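Local structure of putative lipoprotein (Clostridium perfringens ATCC 13124, 4R7R) at residues I25-M30 against S34-D39; V82-G87 against T92-D97. The protein is of unknown function but is probably a lipoprotein of the cell envelope that may bind lipid. One frame throughout, in Å; residues are numbered along the deposited sequence.

Two antiparallel hairpins of one seven-stranded sheet illustrate how hairpins of one sheet combine a polar interaction on one face with apolar packing on the other. Contact 1 comes first along the chain and pairs edge strand 35-37 with strand 24-29; contact 2 follows, well inside the sheet, pairing strands 80-85 and 90-95. Their centres lie 14 Å apart and their nearest atoms about 6 Å, so they do not touch. Strand 70-75 sits between them, hydrogen-bonded to 24-29 on one side and to 80-85 on the other. Helix 116-125 packs against apolar side chains of both hairpins, so the two are joined through a shared strand and a shared helix in one alpha-beta fold.

Contact 1. Residues I25-M30 against S34-D39; sequences IRLLDM and SEVIVD
Arg-26 and Glu-35 meet diagonally over one face of the hairpin formed by strands 24-29 and 35-37. The glutamate chain runs extended beyond CG, with CG anti to the backbone N (chi1 -158°), and this carries its carboxylate to the arginine. There OE1 receives a nearly straight hydrogen bond from Arg-26 NH1, 3.1 Å long and part of a salt bridge. The oxygen lies at the edge of the guanidinium, in its plane, although the two flat groups are turned 58° apart. Ile-37 lays its terminal CD1 against Arg-26 CG, 3.5 Å away.

On the reverse face the centre of the contact is apolar, built from Ile-25, Leu-27, Val-36 and Val-38. Val-38 CG2 touches Ile-25 CG2 at 3.5 Å, and the same valine methyl also reaches Leu-27 CG at 3.8 Å. Val-36 CG2 packs on Leu-27 CB, and helix 116-125 covers Leu-27 and Val-36 through Val-123 and Phe-124.

Between the faces runs the antiparallel ladder. Leu-27 N donates to Val-36 O at 2.9 Å, and Val-36 N donates back to Leu-27 O, while Asp-29 N reaches Ser-34 O and Val-38 N reaches Ile-25 O. Past the last of these a water bridges Ile-25 N and Val-38 O, extending the pairing by one link.

Arg-26 NH2 also forms a salt bridge with Asp-75, so two carboxylates on different nitrogens hold the guanidinium in place and fix its rotation. The nearby Lys-80 ammonium is probably offset by Asp-75, and charge ties the strands on one face while apolar contact joins them to the helix on the other.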
loop_
_atom_site.group_PDB
_atom_site.type_symbol
_atom_site.label_atom_id
_atom_site.label_comp_id
_atom_site.label_asym_id
_atom_site.label_seq_id
_atom_site.Cartn_x
_atom_site.Cartn_y
_atom_site.Cartn_z
ATOM N N ILE A 25 -10.769 3.250 2.372
ATOM C CA ILE A 25 -9.375 3.559 2.630
ATOM C C ILE A 25 -9.239 4.709 3.610
ATOM O O ILE A 25 -9.960 5.690 3.543
ATOM C CB ILE A 25 -8.622 3.899 1.342
ATOM C CG1 ILE A 25 -8.636 2.708 0.386
ATOM C CG2 ILE A 25 -7.191 4.269 1.662
ATOM C CD1 ILE A 25 -8.086 3.050 -0.988
ATOM N N ARG A 26 -8.312 4.553 4.542
ATOM C CA ARG A 26 -7.972 5.608 5.467
ATOM C C ARG A 26 -6.520 5.949 5.298
ATOM O O ARG A 26 -5.686 5.058 5.274
ATOM C CB ARG A 26 -8.235 5.180 6.896
ATOM C CG ARG A 26 -9.401 5.866 7.507
ATOM C CD ARG A 26 -9.723 5.252 8.852
ATOM N NE ARG A 26 -9.759 3.790 8.818
ATOM C CZ ARG A 26 -8.943 3.011 9.522
ATOM N NH1 ARG A 26 -8.021 3.555 10.314
ATOM N NH2 ARG A 26 -9.051 1.690 9.440
ATOM N N LEU A 27 -6.228 7.236 5.162
ATOM C CA LEU A 27 -4.859 7.713 5.076
ATOM C C LEU A 27 -4.441 8.372 6.388
ATOM O O LEU A 27 -5.179 9.187 6.949
ATOM C CB LEU A 27 -4.703 8.709 3.928
ATOM C CG LEU A 27 -4.921 8.233 2.497
ATOM C CD1 LEU A 27 -4.475 9.310 1.522
ATOM C CD2 LEU A 27 -4.150 6.957 2.255
ATOM N N LEU A 28 -3.252 8.013 6.866
ATOM C CA LEU A 28 -2.659 8.645 8.037
ATOM C C LEU A 28 -1.328 9.340 7.692
ATOM O O LEU A 28 -0.400 8.696 7.196
ATOM C CB LEU A 28 -2.440 7.604 9.137
ATOM C CG LEU A 28 -1.851 8.142 10.441
ATOM C CD1 LEU A 28 -2.864 9.043 11.104
ATOM C CD2 LEU A 28 -1.455 7.008 11.361
ATOM N N ASP A 29 -1.242 10.646 7.963
ATOM C CA ASP A 29 0.006 11.406 7.818
ATOM C C ASP A 29 0.930 11.085 9.007
ATOM O O ASP A 29 0.572 11.332 10.156
ATOM C CB ASP A 29 -0.306 12.915 7.727
ATOM C CG ASP A 29 0.907 13.777 7.325
ATOM O OD1 ASP A 29 2.028 13.521 7.813
ATOM O OD2 ASP A 29 0.735 14.741 6.531
HETATM N N MSE A 30 2.108 10.526 8.740
HETATM C CA MSE A 30 2.990 10.080 9.825
HETATM C C MSE A 30 3.822 11.203 10.451
HETATM O O MSE A 30 4.573 10.972 11.392
HETATM C CB MSE A 30 3.926 8.970 9.333
HETATM C CG MSE A 30 3.234 7.637 9.095
HETATM SE SE MSE A 30 2.111 7.124 10.595
HETATM C CE MSE A 30 3.465 6.175 11.638
ATOM N N SER A 34 -2.507 13.230 11.485
ATOM C CA SER A 34 -3.846 13.545 11.027
ATOM C C SER A 34 -4.330 12.477 10.045
ATOM O O SER A 34 -3.545 11.915 9.272
ATOM C CB SER A 34 -3.869 14.928 10.378
ATOM O OG SER A 34 -2.852 15.033 9.394
ATOM N N GLU A 35 -5.632 12.223 10.070
ATOM C CA GLU A 35 -6.243 11.122 9.337
ATOM C C GLU A 35 -7.279 11.627 8.314
ATOM O O GLU A 35 -8.005 12.581 8.600
ATOM C CB GLU A 35 -6.891 10.175 10.340
ATOM C CG GLU A 35 -7.115 8.767 9.858
ATOM C CD GLU A 35 -7.495 7.838 10.993
ATOM O OE1 GLU A 35 -7.728 6.636 10.727
ATOM O OE2 GLU A 35 -7.551 8.313 12.152
ATOM N N VAL A 36 -7.343 11.018 7.124
ATOM C CA VAL A 36 -8.396 11.365 6.152
ATOM C C VAL A 36 -9.046 10.146 5.520
ATOM O O VAL A 36 -8.425 9.095 5.397
ATOM C CB VAL A 36 -7.884 12.255 4.987
ATOM C CG1 VAL A 36 -7.530 13.619 5.469
ATOM C CG2 VAL A 36 -6.712 11.609 4.267
ATOM N N ILE A 37 -10.299 10.298 5.108
ATOM C CA ILE A 37 -11.001 9.250 4.377
ATOM C C ILE A 37 -10.837 9.436 2.878
ATOM O O ILE A 37 -11.042 10.537 2.359
ATOM C CB ILE A 37 -12.493 9.245 4.706
ATOM C CG1 ILE A 37 -12.683 9.114 6.213
ATOM C CG2 ILE A 37 -13.200 8.103 3.978
ATOM C CD1 ILE A 37 -12.223 7.772 6.714
ATOM N N VAL A 38 -10.467 8.376 2.174
ATOM C CA VAL A 38 -10.368 8.483 0.722
ATOM C C VAL A 38 -11.772 8.513 0.094
ATOM O O VAL A 38 -12.619 7.667 0.391
ATOM C CB VAL A 38 -9.538 7.339 0.118
ATOM C CG1 VAL A 38 -9.685 7.318 -1.398
ATOM C CG2 VAL A 38 -8.080 7.501 0.510
ATOM N N ASP A 39 -12.010 9.501 -0.760
ATOM C CA ASP A 39 -13.294 9.627 -1.454
ATOM C C ASP A 39 -13.606 8.413 -2.321
ATOM O O ASP A 39 -12.692 7.748 -2.818
ATOM C CB ASP A 39 -13.320 10.886 -2.334
ATOM C CG ASP A 39 -13.367 12.163 -1.529
ATOM O OD1 ASP A 39 -13.819 12.112 -0.363
ATOM O OD2 ASP A 39 -12.970 13.216 -2.069
HETATM O O HOH W 1 -12.856 5.142 1.779
#

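Contact 2. Residues V82-G87 against T92-D97; sequences VIDIYG and TLYPWD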
loop_
_atom_site.group_PDB
_atom_site.type_symbol
_atom_site.label_atom_id
_atom_site.label_comp_id
_atom_site.label_asym_id
_atom_site.label_seq_id
_atom_site.Cartn_x
_atom_site.Cartn_y
_atom_site.Cartn_z
ATOM N N VAL A 82 -2.634 -3.086 5.574
ATOM C CA VAL A 82 -1.900 -1.861 5.782
ATOM C C VAL A 82 -0.862 -1.724 4.681
ATOM O O VAL A 82 -0.198 -2.692 4.319
ATOM C CB VAL A 82 -1.224 -1.843 7.187
ATOM C CG1 VAL A 82 -0.320 -0.657 7.338
ATOM C CG2 VAL A 82 -2.279 -1.848 8.286
ATOM N N ILE A 83 -0.750 -0.521 4.121
ATOM C CA ILE A 83 0.368 -0.211 3.243
ATOM C C ILE A 83 1.160 0.958 3.837
ATOM O O ILE A 83 0.608 2.049 4.056
ATOM C CB ILE A 83 -0.081 0.156 1.816
ATOM C CG1 ILE A 83 -1.056 -0.880 1.265
ATOM C CG2 ILE A 83 1.132 0.294 0.890
ATOM C CD1 ILE A 83 -1.639 -0.501 -0.083
ATOM N N ASP A 84 2.442 0.733 4.115
ATOM C CA ASP A 84 3.280 1.817 4.603
ATOM C C ASP A 84 3.966 2.482 3.408
ATOM O O ASP A 84 4.533 1.791 2.560
ATOM C CB ASP A 84 4.306 1.305 5.622
ATOM C CG ASP A 84 3.663 0.858 6.941
ATOM O OD1 ASP A 84 2.597 1.409 7.306
ATOM O OD2 ASP A 84 4.227 -0.035 7.624
ATOM N N ILE A 85 3.904 3.812 3.324
ATOM C CA ILE A 85 4.529 4.525 2.209
ATOM C C ILE A 85 5.860 5.188 2.602
ATOM O O ILE A 85 5.894 6.071 3.468
ATOM C CB ILE A 85 3.572 5.604 1.649
ATOM C CG1 ILE A 85 2.187 5.001 1.366
ATOM C CG2 ILE A 85 4.167 6.263 0.418
ATOM C CD1 ILE A 85 2.244 3.804 0.457
ATOM N N TYR A 86 6.952 4.767 1.967
ATOM C CA TYR A 86 8.265 5.389 2.188
ATOM C C TYR A 86 8.731 6.213 0.988
ATOM O O TYR A 86 7.982 6.425 0.024
ATOM C CB TYR A 86 9.318 4.327 2.503
ATOM C CG TYR A 86 8.970 3.511 3.715
ATOM C CD1 TYR A 86 9.446 3.860 4.977
ATOM C CD2 TYR A 86 8.135 2.415 3.604
ATOM C CE1 TYR A 86 9.117 3.128 6.087
ATOM C CE2 TYR A 86 7.799 1.672 4.704
ATOM C CZ TYR A 86 8.292 2.031 5.946
ATOM O OH TYR A 86 7.936 1.275 7.034
ATOM N N GLY A 87 9.976 6.672 1.047
ATOM C CA GLY A 87 10.560 7.415 -0.054
ATOM C C GLY A 87 10.930 6.513 -1.217
ATOM O O GLY A 87 10.881 5.292 -1.093
ATOM N N THR A 92 5.544 -1.044 1.909
ATOM C CA THR A 92 5.374 -2.363 2.502
ATOM C C THR A 92 3.881 -2.618 2.631
ATOM O O THR A 92 3.085 -1.675 2.668
ATOM C CB THR A 92 6.038 -2.514 3.889
ATOM O OG1 THR A 92 5.421 -1.625 4.832
ATOM C CG2 THR A 92 7.547 -2.263 3.812
ATOM N N LEU A 93 3.511 -3.890 2.706
ATOM C CA LEU A 93 2.121 -4.295 2.633
ATOM C C LEU A 93 1.937 -5.548 3.487
ATOM O O LEU A 93 2.695 -6.534 3.348
ATOM C CB LEU A 93 1.716 -4.550 1.171
ATOM C CG LEU A 93 0.229 -4.676 0.797
ATOM C CD1 LEU A 93 0.050 -4.455 -0.702
ATOM C CD2 LEU A 93 -0.353 -6.031 1.203
ATOM N N TYR A 94 0.932 -5.515 4.365
ATOM C CA TYR A 94 0.736 -6.600 5.315
ATOM C C TYR A 94 -0.645 -6.524 5.964
ATOM O O TYR A 94 -1.263 -5.448 5.979
ATOM C CB TYR A 94 1.844 -6.574 6.375
ATOM C CG TYR A 94 2.012 -5.259 7.109
ATOM C CD1 TYR A 94 1.413 -5.058 8.346
ATOM C CD2 TYR A 94 2.789 -4.226 6.576
ATOM C CE1 TYR A 94 1.566 -3.858 9.036
ATOM C CE2 TYR A 94 2.955 -3.035 7.251
ATOM C CZ TYR A 94 2.345 -2.850 8.484
ATOM O OH TYR A 94 2.506 -1.664 9.175
ATOM N N PRO A 95 -1.147 -7.670 6.476
ATOM C CA PRO A 95 -2.429 -7.608 7.180
ATOM C C PRO A 95 -2.235 -6.833 8.470
ATOM O O PRO A 95 -1.128 -6.848 9.037
ATOM C CB PRO A 95 -2.790 -9.084 7.432
ATOM C CG PRO A 95 -1.517 -9.841 7.290
ATOM C CD PRO A 95 -0.594 -9.035 6.414
ATOM N N TRP A 96 -3.285 -6.156 8.922
ATOM C CA TRP A 96 -3.161 -5.207 10.029
ATOM C C TRP A 96 -2.690 -5.865 11.327
ATOM O O TRP A 96 -2.079 -5.226 12.172
ATOM C CB TRP A 96 -4.500 -4.513 10.269
ATOM C CG TRP A 96 -5.486 -5.415 10.935
ATOM C CD1 TRP A 96 -6.031 -6.564 10.421
ATOM C CD2 TRP A 96 -6.028 -5.266 12.251
ATOM N NE1 TRP A 96 -6.884 -7.128 11.335
ATOM C CE2 TRP A 96 -6.903 -6.355 12.465
ATOM C CE3 TRP A 96 -5.863 -4.317 13.265
ATOM C CZ2 TRP A 96 -7.618 -6.519 13.655
ATOM C CZ3 TRP A 96 -6.577 -4.478 14.454
ATOM C CH2 TRP A 96 -7.441 -5.575 14.639
ATOM N N ASP A 97 -2.994 -7.145 11.483
ATOM C CA ASP A 97 -2.724 -7.846 12.730
ATOM C C ASP A 97 -1.565 -8.834 12.587
ATOM O O ASP A 97 -1.363 -9.692 13.450
ATOM C CB ASP A 97 -3.993 -8.583 13.213
ATOM C CG ASP A 97 -4.436 -9.689 12.246
ATOM O OD1 ASP A 97 -5.104 -10.662 12.691
ATOM O OD2 ASP A 97 -4.108 -9.579 11.034
HETATM O O HOH W 2 6.465 -0.982 7.479
#
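A beta hairpin in the middle of the antiparallel sheet, made of strands 80-85 and 90-95, shows how a buried polar cluster can be built on one face of a strand pair. Two hydrogen-bonded pairs, Val-82 with Tyr-94 and Asp-84 with Thr-92, flank the non-hydrogen-bonded pair Ile-83 and Leu-93. Val-82 N gives a 2.8 Å bond to Tyr-94 O, and the tyrosine N returns one to Val-82 O. Asp-84 N to Thr-92 O is more bent, with the donor tilted from the carbonyl plane.

On the face of Ile-83 and Leu-93 the side chains run alongside each other, and Ile-83 CG1 meets Leu-93 CG at 4.0 Å. Leu-93 packs against helix 9-17 and Ile-83 against Leu-116 of helix 116-125.

The opposite face carries Val-82, Asp-84, Thr-92 and Tyr-94. Tyr-94 CG stands between its backbone N and carbonyl carbon (chi1 55°), which swings the ring toward strand 80-85, over Val-82. Val-82 CB then sits over one ring face in a CH-pi contact, 4.1 Å from the centroid, while its CG1 packs against CZ and its CG2 against Trp-96 CB. At the ring edge the phenol OH of Tyr-94 donates to Asp-84 OD2 over 2.8 Å, on the syn side but 27° out of the carboxylate plane, with carboxylate and ring planes 67° apart.

Lys-71 of strand 70-75 forms a salt bridge with Asp-84 OD1 and also bonds to the Tyr-94 hydroxyl, probably favouring the ionised carboxylate. One water joins Tyr-86 OH and Thr-92 OG1 beside this carboxylate: it lies at the edge of the Tyr-86 ring, 2.7 Å from Tyr-86 OH, and its oxygen is 2.9 Å from Thr-92 OG1.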